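Local coordinates for putative sortase (Streptococcus pneumoniae, PDB 2W1J), which probably catalyses, as a class C sortase, the transpeptidation that covalently joins pilin subunits into the pilus fibre of this pathogen, at residues P72-D77 against T125-L130; Q148-K153 against L188-R193; E87-G92 against V111-T116; K26-F31 against A57-I62. All blocks are in the same frame, centred on the assembly; numbering follows the deposited sequence. Where two conformers were deposited one is given.

Interaction 1: P72-D77 against T125-L130; sequences PVIDVD and TDLTKL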
loop_
_atom_site.group_PDB
_atom_site.type_symbol
_atom_site.label_atom_id
_atom_site.label_comp_id
_atom_site.label_asym_id
_atom_site.label_seq_id
_atom_site.Cartn_x
_atom_site.Cartn_y
_atom_site.Cartn_z
ATOM N N PRO A 72 14.074 1.385 -0.903
ATOM C CA PRO A 72 15.390 1.559 -1.518
ATOM C C PRO A 72 16.305 0.339 -1.400
ATOM O O PRO A 72 17.046 0.034 -2.334
ATOM C CB PRO A 72 15.962 2.761 -0.757
ATOM C CG PRO A 72 14.762 3.560 -0.396
ATOM C CD PRO A 72 13.707 2.538 -0.062
ATOM N N VAL A 73 16.258 -0.378 -0.287
ATOM C CA VAL A 73 17.240 -1.428 -0.054
ATOM C C VAL A 73 17.072 -2.593 -1.041
ATOM O O VAL A 73 18.024 -3.325 -1.297
ATOM C CB VAL A 73 17.223 -1.884 1.429
ATOM C CG1 VAL A 73 15.935 -2.618 1.770
ATOM C CG2 VAL A 73 18.449 -2.706 1.772
ATOM N N ILE A 74 15.873 -2.765 -1.604
ATOM C CA ILE A 74 15.650 -3.771 -2.648
ATOM C C ILE A 74 15.274 -3.141 -3.992
ATOM O O ILE A 74 14.748 -3.810 -4.885
ATOM C CB ILE A 74 14.590 -4.816 -2.238
ATOM C CG1 ILE A 74 13.286 -4.145 -1.798
ATOM C CG2 ILE A 74 15.145 -5.720 -1.136
ATOM C CD1 ILE A 74 12.136 -5.134 -1.608
ATOM N N ASP A 75 15.584 -1.860 -4.158
ATOM C CA ASP A 75 15.400 -1.202 -5.453
ATOM C C ASP A 75 13.974 -1.306 -5.975
ATOM O O ASP A 75 13.758 -1.548 -7.172
ATOM C CB ASP A 75 16.386 -1.759 -6.487
ATOM C CG ASP A 75 17.815 -1.622 -6.033
ATOM O OD1 ASP A 75 18.216 -0.484 -5.723
ATOM O OD2 ASP A 75 18.521 -2.646 -5.943
ATOM N N VAL A 76 13.006 -1.113 -5.086
ATOM C CA VAL A 76 11.601 -1.136 -5.476
ATOM C C VAL A 76 11.020 0.274 -5.448
ATOM O O VAL A 76 11.274 1.041 -4.516
ATOM C CB VAL A 76 10.793 -2.043 -4.529
ATOM C CG1 VAL A 76 9.304 -1.815 -4.698
ATOM C CG2 VAL A 76 11.153 -3.489 -4.757
ATOM N N ASP A 77 10.282 0.644 -6.487
ATOM C CA ASP A 77 9.478 1.858 -6.440
ATOM C C ASP A 77 8.272 1.567 -7.310
ATOM O O ASP A 77 8.378 1.523 -8.539
ATOM C CB ASP A 77 10.253 3.086 -6.929
ATOM C CG ASP A 77 9.684 4.400 -6.387
ATOM O OD1 ASP A 77 8.636 4.388 -5.695
ATOM O OD2 ASP A 77 10.291 5.457 -6.653
ATOM N N THR A 125 8.661 -9.382 -5.313
ATOM C CA THR A 125 9.399 -10.643 -5.199
ATOM C C THR A 125 10.479 -10.604 -4.120
ATOM O O THR A 125 10.681 -11.593 -3.401
ATOM C CB THR A 125 10.024 -11.046 -6.543
ATOM O OG1 THR A 125 8.968 -11.346 -7.454
ATOM C CG2 THR A 125 10.928 -12.278 -6.385
ATOM N N ASP A 126 11.189 -9.484 -4.018
ATOM C CA ASP A 126 12.302 -9.395 -3.072
ATOM C C ASP A 126 11.886 -8.978 -1.655
ATOM O O ASP A 126 12.732 -8.684 -0.814
ATOM C CB ASP A 126 13.399 -8.466 -3.604
ATOM C CG ASP A 126 14.201 -9.087 -4.739
ATOM O OD1 ASP A 126 14.262 -10.337 -4.850
ATOM O OD2 ASP A 126 14.774 -8.312 -5.529
ATOM N N LEU A 127 10.586 -8.981 -1.374
ATOM C CA LEU A 127 10.135 -8.675 -0.015
ATOM C C LEU A 127 10.751 -9.625 1.008
ATOM O O LEU A 127 10.951 -9.244 2.164
ATOM C CB LEU A 127 8.612 -8.746 0.077
ATOM C CG LEU A 127 7.900 -7.555 0.708
ATOM C CD1 LEU A 127 8.254 -6.208 0.065
ATOM C CD2 LEU A 127 6.389 -7.776 0.691
ATOM N N THR A 128 11.072 -10.848 0.582
ATOM C CA THR A 128 11.680 -11.828 1.482
ATOM C C THR A 128 13.079 -11.419 1.934
ATOM O O THR A 128 13.620 -12.012 2.874
ATOM C CB THR A 128 11.790 -13.223 0.832
ATOM O OG1 THR A 128 12.472 -13.107 -0.425
ATOM C CG2 THR A 128 10.400 -13.821 0.620
ATOM N N LYS A 129 13.684 -10.462 1.241
ATOM C CA LYS A 129 15.008 -9.973 1.612
ATOM C C LYS A 129 14.957 -8.929 2.721
ATOM O O LYS A 129 15.981 -8.620 3.330
ATOM C CB LYS A 129 15.737 -9.365 0.408
ATOM C CG LYS A 129 16.080 -10.373 -0.681
ATOM C CD LYS A 129 16.808 -9.745 -1.870
ATOM C CE LYS A 129 18.182 -9.220 -1.499
ATOM N NZ LYS A 129 18.882 -8.675 -2.703
ATOM N N LEU A 130 13.783 -8.346 2.963
ATOM C CA LEU A 130 13.671 -7.272 3.935
ATOM C C LEU A 130 13.862 -7.775 5.352
ATOM O O LEU A 130 13.394 -8.858 5.723
ATOM C CB LEU A 130 12.319 -6.573 3.810
ATOM C CG LEU A 130 12.120 -5.829 2.498
ATOM C CD1 LEU A 130 10.746 -5.176 2.508
ATOM C CD2 LEU A 130 13.238 -4.812 2.256
HETATM O O HOH W 1 13.530 -5.964 -5.946
#
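Val73 and Ile74, in the G1-bulge turn that links strands 65-71 and 76-82, pack against the 3-10 turn 127-129 and its flanking residues Asp126 and Leu130. In the bulge, Asp75 and Val76 both face Ile71. Val73 and Ile74, just before the bulge, point toward the 125-130 segment. Ile74 is the main wedge: its CG1 stands between the backbone N and the carbonyl carbon (chi1 53°), which carries CD1 over the Asp126 backbone, 3.7 Å from Asp126 O. The other branch, CG2, rests 4.0 Å from Lys129 CB and equally 4.0 Å from Leu130 CD2, and the Ile74 and Leu130 side chains meet roughly at right angles. That same Leu130 CD2 also receives Val73 CG1 at 3.5 Å, so one methyl serves both turn residues. Polar linkage comes through a water, which donates to Ile74 O at 2.7 Å and to Asp126 OD2 at 2.7 Å, bridging a backbone carbonyl and a carboxylate beside the apolar contact. Asp126 OD1 bonds a glycerol, probably from the crystallisation liquor. Leu127 and Leu130 reach Ile71 of strand 65-71 and Val189 of strand 185-194, and Leu127 extends further to Leu174 and Thr176 of strand 170-178.

Interaction 2: Q148-K153 against L188-R193; sequences QVDQVK and LVRGHR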
loop_
_atom_site.group_PDB
_atom_site.type_symbol
_atom_site.label_atom_id
_atom_site.label_comp_id
_atom_site.label_asym_id
_atom_site.label_seq_id
_atom_site.Cartn_x
_atom_site.Cartn_y
_atom_site.Cartn_z
ATOM N N GLN A 148 9.481 1.975 9.285
ATOM C CA GLN A 148 10.589 1.092 9.633
ATOM C C GLN A 148 10.033 -0.290 9.963
ATOM O O GLN A 148 9.151 -0.426 10.811
ATOM C CB GLN A 148 11.353 1.671 10.814
ATOM C CG GLN A 148 12.517 0.818 11.284
ATOM C CD GLN A 148 13.209 1.464 12.468
ATOM O OE1 GLN A 148 13.443 2.669 12.479
ATOM N NE2 GLN A 148 13.503 0.671 13.492
ATOM N N VAL A 149 10.536 -1.306 9.271
ATOM C CA VAL A 149 10.033 -2.666 9.458
ATOM C C VAL A 149 10.246 -3.104 10.899
ATOM O O VAL A 149 11.362 -3.030 11.433
ATOM C CB VAL A 149 10.733 -3.643 8.502
ATOM C CG1 VAL A 149 10.253 -5.072 8.770
ATOM C CG2 VAL A 149 10.495 -3.216 7.063
ATOM N N ASP A 150 9.181 -3.590 11.530
ATOM C CA ASP A 150 9.274 -4.137 12.888
ATOM C C ASP A 150 8.767 -5.564 13.057
ATOM O O ASP A 150 8.969 -6.161 14.108
ATOM C CB ASP A 150 8.602 -3.210 13.919
ATOM C CG ASP A 150 7.078 -3.364 13.963
ATOM O OD1 ASP A 150 6.478 -3.732 12.962
ATOM O OD2 ASP A 150 6.460 -3.119 15.031
ATOM N N GLN A 151 8.132 -6.124 12.030
ATOM C CA GLN A 151 7.556 -7.469 12.151
ATOM C C GLN A 151 7.373 -8.038 10.760
ATOM O O GLN A 151 6.821 -7.366 9.888
ATOM C CB GLN A 151 6.213 -7.443 12.877
ATOM C CG GLN A 151 5.547 -8.818 12.997
ATOM C CD GLN A 151 4.249 -8.757 13.782
ATOM O OE1 GLN A 151 4.243 -8.819 15.013
ATOM N NE2 GLN A 151 3.132 -8.631 13.070
ATOM N N VAL A 152 7.872 -9.251 10.547
ATOM C CA VAL A 152 7.656 -9.983 9.304
ATOM C C VAL A 152 7.018 -11.301 9.697
ATOM O O VAL A 152 7.508 -11.991 10.594
ATOM C CB VAL A 152 8.975 -10.231 8.565
ATOM C CG1 VAL A 152 8.722 -11.062 7.309
ATOM C CG2 VAL A 152 9.650 -8.893 8.223
ATOM N N LYS A 153 5.906 -11.654 9.063
ATOM C CA LYS A 153 5.267 -12.900 9.428
ATOM C C LYS A 153 4.583 -13.560 8.253
ATOM O O LYS A 153 4.301 -12.925 7.231
ATOM C CB LYS A 153 4.330 -12.741 10.618
ATOM C CG LYS A 153 3.056 -12.015 10.309
ATOM C CD LYS A 153 2.232 -11.783 11.600
ATOM C CE LYS A 153 1.683 -13.069 12.173
ATOM N NZ LYS A 153 0.949 -12.866 13.458
ATOM N N LEU A 188 3.780 -10.934 5.247
ATOM C CA LEU A 188 3.414 -9.609 5.731
ATOM C C LEU A 188 4.655 -8.932 6.273
ATOM O O LEU A 188 5.240 -9.421 7.247
ATOM C CB LEU A 188 2.426 -9.713 6.890
ATOM C CG LEU A 188 1.058 -10.329 6.649
ATOM C CD1 LEU A 188 0.151 -10.131 7.840
ATOM C CD2 LEU A 188 0.429 -9.822 5.396
ATOM N N VAL A 189 5.040 -7.815 5.674
ATOM C CA VAL A 189 6.160 -7.036 6.170
ATOM C C VAL A 189 5.566 -5.750 6.727
ATOM O O VAL A 189 5.091 -4.909 5.964
ATOM C CB VAL A 189 7.172 -6.751 5.051
ATOM C CG1 VAL A 189 8.248 -5.794 5.545
ATOM C CG2 VAL A 189 7.796 -8.065 4.556
ATOM N N ARG A 190 5.553 -5.626 8.051
ATOM C CA ARG A 190 4.924 -4.487 8.714
ATOM C C ARG A 190 5.972 -3.475 9.128
ATOM O O ARG A 190 6.972 -3.840 9.752
ATOM C CB ARG A 190 4.162 -4.937 9.966
ATOM C CG ARG A 190 3.357 -3.823 10.608
ATOM C CD ARG A 190 2.685 -4.306 11.877
ATOM N NE ARG A 190 3.638 -4.492 12.961
ATOM C CZ ARG A 190 3.318 -4.958 14.161
ATOM N NH1 ARG A 190 2.083 -5.389 14.398
ATOM N NH2 ARG A 190 4.247 -5.049 15.106
ATOM N N GLY A 191 5.717 -2.202 8.828
ATOM C CA GLY A 191 6.539 -1.106 9.349
ATOM C C GLY A 191 5.721 -0.146 10.195
ATOM O O GLY A 191 4.532 0.030 9.940
ATOM N N HIS A 192 6.363 0.453 11.201
ATOM C CA HIS A 192 5.750 1.555 11.943
ATOM C C HIS A 192 6.289 2.882 11.447
ATOM O O HIS A 192 7.431 2.984 11.001
ATOM C CB HIS A 192 5.928 1.427 13.468
ATOM C CG HIS A 192 7.350 1.379 13.922
ATOM N ND1 HIS A 192 8.179 2.482 13.985
ATOM C CD2 HIS A 192 8.084 0.337 14.370
ATOM C CE1 HIS A 192 9.368 2.114 14.438
ATOM N NE2 HIS A 192 9.335 0.815 14.675
ATOM N N ARG A 193 5.450 3.904 11.560
ATOM C CA ARG A 193 5.802 5.239 11.117
ATOM C C ARG A 193 6.973 5.768 11.940
ATOM O O ARG A 193 7.018 5.569 13.167
ATOM C CB ARG A 193 4.584 6.131 11.296
ATOM C CG ARG A 193 4.747 7.554 10.800
ATOM C CD ARG A 193 4.688 7.654 9.285
ATOM N NE ARG A 193 4.810 9.052 8.860
ATOM C CZ ARG A 193 3.800 9.914 8.849
ATOM N NH1 ARG A 193 2.571 9.518 9.195
ATOM N NH2 ARG A 193 4.002 11.170 8.468
#
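Segments 148-153 and 188-193 run antiparallel, their short axes at 128°, and the register slips by one residue at a classic beta bulge where Asp150 and Gln151 both face Arg190. Arg190 O takes the Asp150 N-H at 2.8 Å and only a weak, longer bond from Gln151 N at 3.4 Å, while Arg190 N returns a bond to Gln151 O. Hydrogen-bonded pairs flank this point, Gln148 with His192 and Lys153 with Leu188. At the non-hydrogen-bonded pair Val149-Gly191 the chains come close, CA to CA 3.8 Å, and Gly191 CA makes a C-H...O contact to Gln148 O. These strands are neighbours in the sheet of the sortase beta-barrel fold, with strand 170-178 on the far side of 185-194.

The bulge puts Asp150 beside Arg190. The guanidinium grips the carboxylate side-on: Arg190 NE meets the syn lone pair of Asp150 OD1 at 2.9 Å, nearly straight (165°) and in the guanidinium plane, whereas Arg190 NH2 reaches Asp150 OD2 at 2.9 Å with a clear tilt. Over one guanidinium face lies the Gln151 amide, stacked, the two planes inclined by 24° and its NE2 3.7 Å from Arg190 NH1; Tyr171 adds a cation-pi contact. His192 presents its ring edge to Asp150, CD2 lying 3.6 Å from Asp150 CB, and Gln148 O sits over one ring face. Val149 CG2 touches Val189 CG1 at 3.7 Å, and Val152 lies alongside Val189, pointing the same way.

Interaction 3: E87-G92 against V111-T116; sequences EVLQQG and VITAHT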
loop_
_atom_site.group_PDB
_atom_site.type_symbol
_atom_site.label_atom_id
_atom_site.label_comp_id
_atom_site.label_asym_id
_atom_site.label_seq_id
_atom_site.Cartn_x
_atom_site.Cartn_y
_atom_site.Cartn_z
ATOM N N GLU A 87 -6.080 -6.527 -12.857
ATOM C CA GLU A 87 -5.471 -5.518 -13.715
ATOM C C GLU A 87 -4.520 -4.608 -12.938
ATOM O O GLU A 87 -3.455 -4.243 -13.436
ATOM C CB GLU A 87 -6.545 -4.682 -14.415
ATOM C CG GLU A 87 -7.424 -5.470 -15.379
ATOM C CD GLU A 87 -8.700 -5.995 -14.737
ATOM O OE1 GLU A 87 -8.709 -6.243 -13.511
ATOM O OE2 GLU A 87 -9.699 -6.163 -15.468
ATOM N N VAL A 88 -4.899 -4.261 -11.712
ATOM C CA VAL A 88 -4.072 -3.393 -10.875
ATOM C C VAL A 88 -2.750 -4.077 -10.524
ATOM O O VAL A 88 -1.677 -3.485 -10.670
ATOM C CB VAL A 88 -4.822 -2.952 -9.596
ATOM C CG1 VAL A 88 -3.844 -2.523 -8.502
ATOM C CG2 VAL A 88 -5.794 -1.830 -9.921
ATOM N N LEU A 89 -2.816 -5.340 -10.114
ATOM C CA LEU A 89 -1.607 -6.054 -9.713
ATOM C C LEU A 89 -0.699 -6.400 -10.892
ATOM O O LEU A 89 0.473 -6.719 -10.716
ATOM C CB LEU A 89 -1.946 -7.304 -8.898
ATOM C CG LEU A 89 -2.707 -7.033 -7.596
ATOM C CD1 LEU A 89 -2.850 -8.299 -6.775
ATOM C CD2 LEU A 89 -2.023 -5.950 -6.776
ATOM N N GLN A 90 -1.235 -6.319 -12.108
ATOM C CA GLN A 90 -0.398 -6.450 -13.293
ATOM C C GLN A 90 0.416 -5.185 -13.542
ATOM O O GLN A 90 1.487 -5.233 -14.153
ATOM C CB GLN A 90 -1.244 -6.791 -14.523
ATOM C CG GLN A 90 -1.821 -8.194 -14.488
ATOM C CD GLN A 90 -2.656 -8.517 -15.709
ATOM O OE1 GLN A 90 -3.581 -7.783 -16.058
ATOM N NE2 GLN A 90 -2.339 -9.629 -16.364
ATOM N N GLN A 91 -0.092 -4.059 -13.050
ATOM C CA GLN A 91 0.491 -2.754 -13.330
ATOM C C GLN A 91 1.390 -2.218 -12.205
ATOM O O GLN A 91 2.300 -1.432 -12.449
ATOM C CB GLN A 91 -0.617 -1.751 -13.667
ATOM C CG GLN A 91 -1.379 -2.084 -14.946
ATOM C CD GLN A 91 -2.551 -1.153 -15.199
ATOM O OE1 GLN A 91 -3.183 -0.661 -14.263
ATOM N NE2 GLN A 91 -2.855 -0.916 -16.470
ATOM N N GLY A 92 1.143 -2.649 -10.971
ATOM C CA GLY A 92 1.906 -2.143 -9.833
ATOM C C GLY A 92 1.399 -2.744 -8.544
ATOM O O GLY A 92 1.074 -3.931 -8.500
ATOM N N VAL A 111 -2.643 -1.247 4.033
ATOM C CA VAL A 111 -2.027 -2.458 3.491
ATOM C C VAL A 111 -1.866 -2.302 1.987
ATOM O O VAL A 111 -2.803 -1.913 1.284
ATOM C CB VAL A 111 -2.836 -3.714 3.846
ATOM C CG1 VAL A 111 -2.194 -4.958 3.234
ATOM C CG2 VAL A 111 -2.962 -3.857 5.364
ATOM N N ILE A 112 -0.649 -2.549 1.513
ATOM C CA ILE A 112 -0.268 -2.371 0.115
ATOM C C ILE A 112 0.207 -3.730 -0.404
ATOM O O ILE A 112 1.055 -4.364 0.221
ATOM C CB ILE A 112 0.843 -1.303 -0.039
ATOM C CG1 ILE A 112 0.369 0.057 0.493
ATOM C CG2 ILE A 112 1.289 -1.202 -1.509
ATOM C CD1 ILE A 112 1.431 1.129 0.454
ATOM N N THR A 113 -0.368 -4.162 -1.524
ATOM C CA THR A 113 -0.268 -5.531 -2.031
ATOM C C THR A 113 0.444 -5.570 -3.380
ATOM O O THR A 113 0.189 -4.715 -4.225
ATOM C CB THR A 113 -1.694 -6.040 -2.298
ATOM O OG1 THR A 113 -2.532 -5.759 -1.170
ATOM C CG2 THR A 113 -1.707 -7.524 -2.615
ATOM N N ALA A 114 1.285 -6.575 -3.606
ATOM C CA ALA A 114 1.831 -6.780 -4.948
ATOM C C ALA A 114 2.303 -8.216 -5.114
ATOM O O ALA A 114 2.475 -8.943 -4.125
ATOM C CB ALA A 114 2.969 -5.790 -5.246
ATOM N N HIS A 115 2.507 -8.625 -6.361
ATOM C CA HIS A 115 2.855 -10.009 -6.672
ATOM C C HIS A 115 4.272 -10.378 -6.259
ATOM O O HIS A 115 5.158 -9.527 -6.147
ATOM C CB HIS A 115 2.743 -10.257 -8.175
ATOM C CG HIS A 115 1.341 -10.350 -8.684
ATOM N ND1 HIS A 115 0.375 -11.129 -8.083
ATOM C CD2 HIS A 115 0.756 -9.802 -9.776
ATOM C CE1 HIS A 115 -0.750 -11.041 -8.771
ATOM N NE2 HIS A 115 -0.544 -10.249 -9.808
ATOM N N THR A 116 4.481 -11.682 -6.082
ATOM C CA THR A 116 5.811 -12.278 -6.054
ATOM C C THR A 116 5.880 -13.313 -7.174
ATOM O O THR A 116 4.941 -14.085 -7.373
ATOM C CB THR A 116 6.116 -12.974 -4.698
ATOM O OG1 THR A 116 6.476 -11.998 -3.700
ATOM C CG2 THR A 116 7.260 -13.949 -4.843
HETATM O O HOH W 2 1.773 -6.686 -8.312
#
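Leu89 and His115 make the closest side-chain meeting between the end of helix 86-91 and the segment that leaves strand 108-113 of the sortase beta-barrel. The imidazole crosses the leucine side chain at about a right angle, its NE2 3.4 Å from Leu89 CB, and its CD2 carbon lies 3.2 Å from Leu89 O, approached obliquely. Leu89 CG is anti to its carbonyl carbon (chi1 -61°), and from there Leu89 CD2 reaches the backbone at Thr113, 3.6 Å from Thr113 O, while Leu89 CD1 stays near His115 CE1.

A water adds a polar link between the backbones. It donates to Leu89 O at 2.7 Å and to Gly92 O at 2.8 Å, and accepts from His115 N at 2.8 Å, so two carbonyls from the helix end and one N-H from the opposing segment share a single molecule. Ala114 CB lies 4.2 Å from Gly92 O.

Further out, the ring of Trp44 meets that of His115 with the planes at about 50°. The position of His115 just past this strand is consistent with the histidine of the sortase active site, and Trp44 follows Pro43 as in the Asp-Pro-Trp lid motif of class C sortases. A glycerol, probably from the crystallisation liquor, bonds both His115 ND1 and Thr116 N, and Thr176 OG1 bonds Ala114 O, tying the segment to strand 170-178. On the helix side, Val88 O accepts from both Gln91 N and Gly92 N, the latter at 3.0 Å.

Interaction 4: K26-F31 against A57-I62; sequences KLAQAF and ARMLEI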
loop_
_atom_site.group_PDB
_atom_site.type_symbol
_atom_site.label_atom_id
_atom_site.label_comp_id
_atom_site.label_asym_id
_atom_site.label_seq_id
_atom_site.Cartn_x
_atom_site.Cartn_y
_atom_site.Cartn_z
ATOM N N LYS A 26 -8.565 16.575 3.266
ATOM C CA LYS A 26 -9.755 16.608 4.113
ATOM C C LYS A 26 -10.622 15.381 3.837
ATOM O O LYS A 26 -11.078 14.693 4.758
ATOM C CB LYS A 26 -10.570 17.877 3.837
ATOM C CG LYS A 26 -11.937 17.937 4.526
ATOM C CD LYS A 26 -12.792 19.052 3.945
ATOM C CE LYS A 26 -13.943 18.504 3.130
ATOM N NZ LYS A 26 -15.049 18.102 4.033
ATOM N N LEU A 27 -10.845 15.112 2.559
ATOM C CA LEU A 27 -11.653 13.959 2.168
ATOM C C LEU A 27 -11.008 12.642 2.574
ATOM O O LEU A 27 -11.682 11.722 3.029
ATOM C CB LEU A 27 -11.923 13.972 0.663
ATOM C CG LEU A 27 -12.780 15.147 0.188
ATOM C CD1 LEU A 27 -12.808 15.241 -1.333
ATOM C CD2 LEU A 27 -14.187 15.048 0.752
ATOM N N ALA A 28 -9.694 12.552 2.407
ATOM C CA ALA A 28 -8.978 11.325 2.744
ATOM C C ALA A 28 -9.017 11.098 4.251
ATOM O O ALA A 28 -9.213 9.968 4.714
ATOM C CB ALA A 28 -7.531 11.385 2.256
ATOM N N GLN A 29 -8.839 12.171 5.020
ATOM C CA GLN A 29 -8.869 12.054 6.472
ATOM C C GLN A 29 -10.251 11.619 6.956
ATOM O O GLN A 29 -10.373 10.809 7.877
ATOM C CB GLN A 29 -8.462 13.368 7.149
ATOM C CG GLN A 29 -8.198 13.190 8.626
ATOM C CD GLN A 29 -7.026 12.255 8.859
ATOM O OE1 GLN A 29 -5.913 12.538 8.425
ATOM N NE2 GLN A 29 -7.277 11.134 9.512
ATOM N N ALA A 30 -11.289 12.200 6.365
ATOM C CA ALA A 30 -12.655 11.851 6.735
ATOM C C ALA A 30 -12.913 10.376 6.451
ATOM O O ALA A 30 -13.557 9.684 7.240
ATOM C CB ALA A 30 -13.650 12.717 5.971
ATOM N N PHE A 31 -12.430 9.898 5.308
ATOM C CA PHE A 31 -12.567 8.495 4.951
ATOM C C PHE A 31 -11.895 7.589 5.987
ATOM O O PHE A 31 -12.473 6.598 6.434
ATOM C CB PHE A 31 -11.973 8.287 3.558
ATOM C CG PHE A 31 -12.087 6.880 3.044
ATOM C CD1 PHE A 31 -11.174 5.913 3.428
ATOM C CD2 PHE A 31 -13.105 6.527 2.175
ATOM C CE1 PHE A 31 -11.264 4.618 2.947
ATOM C CE2 PHE A 31 -13.208 5.232 1.698
ATOM C CZ PHE A 31 -12.289 4.278 2.087
ATOM N N ALA A 57 -10.856 5.857 -3.460
ATOM C CA ALA A 57 -9.662 6.654 -3.178
ATOM C C ALA A 57 -9.428 7.769 -4.191
ATOM O O ALA A 57 -8.315 8.286 -4.301
ATOM C CB ALA A 57 -8.429 5.740 -3.100
ATOM N N ARG A 58 -10.470 8.168 -4.921
ATOM C CA ARG A 58 -10.320 9.182 -5.965
ATOM C C ARG A 58 -9.667 10.472 -5.472
ATOM O O ARG A 58 -8.924 11.119 -6.210
ATOM C CB ARG A 58 -11.656 9.475 -6.654
ATOM C CG ARG A 58 -12.195 8.313 -7.482
ATOM C CD ARG A 58 -13.448 8.718 -8.234
ATOM N NE ARG A 58 -13.135 9.581 -9.368
ATOM C CZ ARG A 58 -14.040 10.243 -10.079
ATOM N NH1 ARG A 58 -15.328 10.146 -9.776
ATOM N NH2 ARG A 58 -13.656 11.005 -11.096
ATOM N N MET A 59 -9.942 10.845 -4.226
ATOM C CA MET A 59 -9.399 12.090 -3.686
ATOM C C MET A 59 -7.868 12.097 -3.629
ATOM O O MET A 59 -7.248 13.159 -3.674
ATOM C CB MET A 59 -9.998 12.414 -2.308
ATOM C CG MET A 59 -9.349 11.695 -1.130
ATOM S SD MET A 59 -9.659 9.915 -1.077
ATOM C CE MET A 59 -11.294 9.835 -0.345
ATOM N N LEU A 60 -7.266 10.914 -3.539
ATOM C CA LEU A 60 -5.810 10.792 -3.427
ATOM C C LEU A 60 -5.137 10.580 -4.781
ATOM O O LEU A 60 -3.906 10.551 -4.870
ATOM C CB LEU A 60 -5.449 9.635 -2.493
ATOM C CG LEU A 60 -5.710 9.898 -1.008
ATOM C CD1 LEU A 60 -5.259 8.706 -0.174
ATOM C CD2 LEU A 60 -4.983 11.171 -0.551
ATOM N N GLU A 61 -5.939 10.457 -5.837
ATOM C CA GLU A 61 -5.415 9.992 -7.118
ATOM C C GLU A 61 -5.009 11.104 -8.059
ATOM O O GLU A 61 -5.714 12.097 -8.190
ATOM C CB GLU A 61 -6.432 9.097 -7.819
ATOM C CG GLU A 61 -6.621 7.769 -7.127
ATOM C CD GLU A 61 -7.704 6.931 -7.765
ATOM O OE1 GLU A 61 -8.283 7.365 -8.782
ATOM O OE2 GLU A 61 -7.979 5.837 -7.236
ATOM N N ILE A 62 -3.860 10.916 -8.704
ATOM C CA ILE A 62 -3.498 11.659 -9.904
ATOM C C ILE A 62 -3.380 10.642 -11.030
ATOM O O ILE A 62 -2.558 9.722 -10.959
ATOM C CB ILE A 62 -2.141 12.379 -9.765
ATOM C CG1 ILE A 62 -2.134 13.315 -8.554
ATOM C CG2 ILE A 62 -1.814 13.131 -11.049
ATOM C CD1 ILE A 62 -0.818 14.059 -8.368
#
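Phe31 supplies the aromatic ring of this contact, yet it meets Met59 through its CB: Met59 CE lies 4.3 Å from Phe31 CB, and neither a face nor an edge of the ring comes within 4.5 Å of the 57-62 segment. The Phe31 side chain also touches Leu101.

The packing itself is aliphatic and centres on Met59, whose side chain folds back along the helix surface. The backbone position of Met59 already sets its CB against Leu27 CB at 3.9 Å. From there CG stands between the backbone N and the carbonyl carbon (chi1 82°), which brings it to 3.7 Å from Ala28 N and 3.9 Å from Ala28 CB. Further bends at chi2 and chi3 curl the thioether over one turn of helix, with SD near Ala28 CA and CE ending beside Leu27 O at 3.9 Å. The small Ala28 methyl is also met by Leu60 CD2 at 3.8 Å, so two successive residues of the 3-10 turn 58-60 close on it together.

Polar ties lie just outside the apolar patch. Arg24 NH1, one turn earlier on helix 18-33, bonds the carbonyls of Met59 and Glu61, while Leu60 continues inward to Met66 of strand 65-71. Helix 18-33 is thereby held against the segment leading into the first barrel strand, the kind of packing by which the N-terminal helices of class C sortases lie on their beta-barrel.

From the N terminus, interaction 4 comes first, closing the loop from helix 18-33 to the segment that enters strand 65-71 and so tying the N-terminal helical region to the barrel. Interaction 1 then spans residues 72 to 130, joining the first hairpin turn to the connection before strand 135-139. Interaction 3 is nested inside that span, bringing helix 86-91 to the segment 111-116 on strand 108-113; Thr116 OG1 lies 3.6 Å from Thr125 CA of interaction 1. Interaction 2 follows in series and pairs two neighbouring strands, touching interaction 1 through packed side chains. No contacts cross. Interaction 4 lies across the chain's centre from interactions 1 and 2.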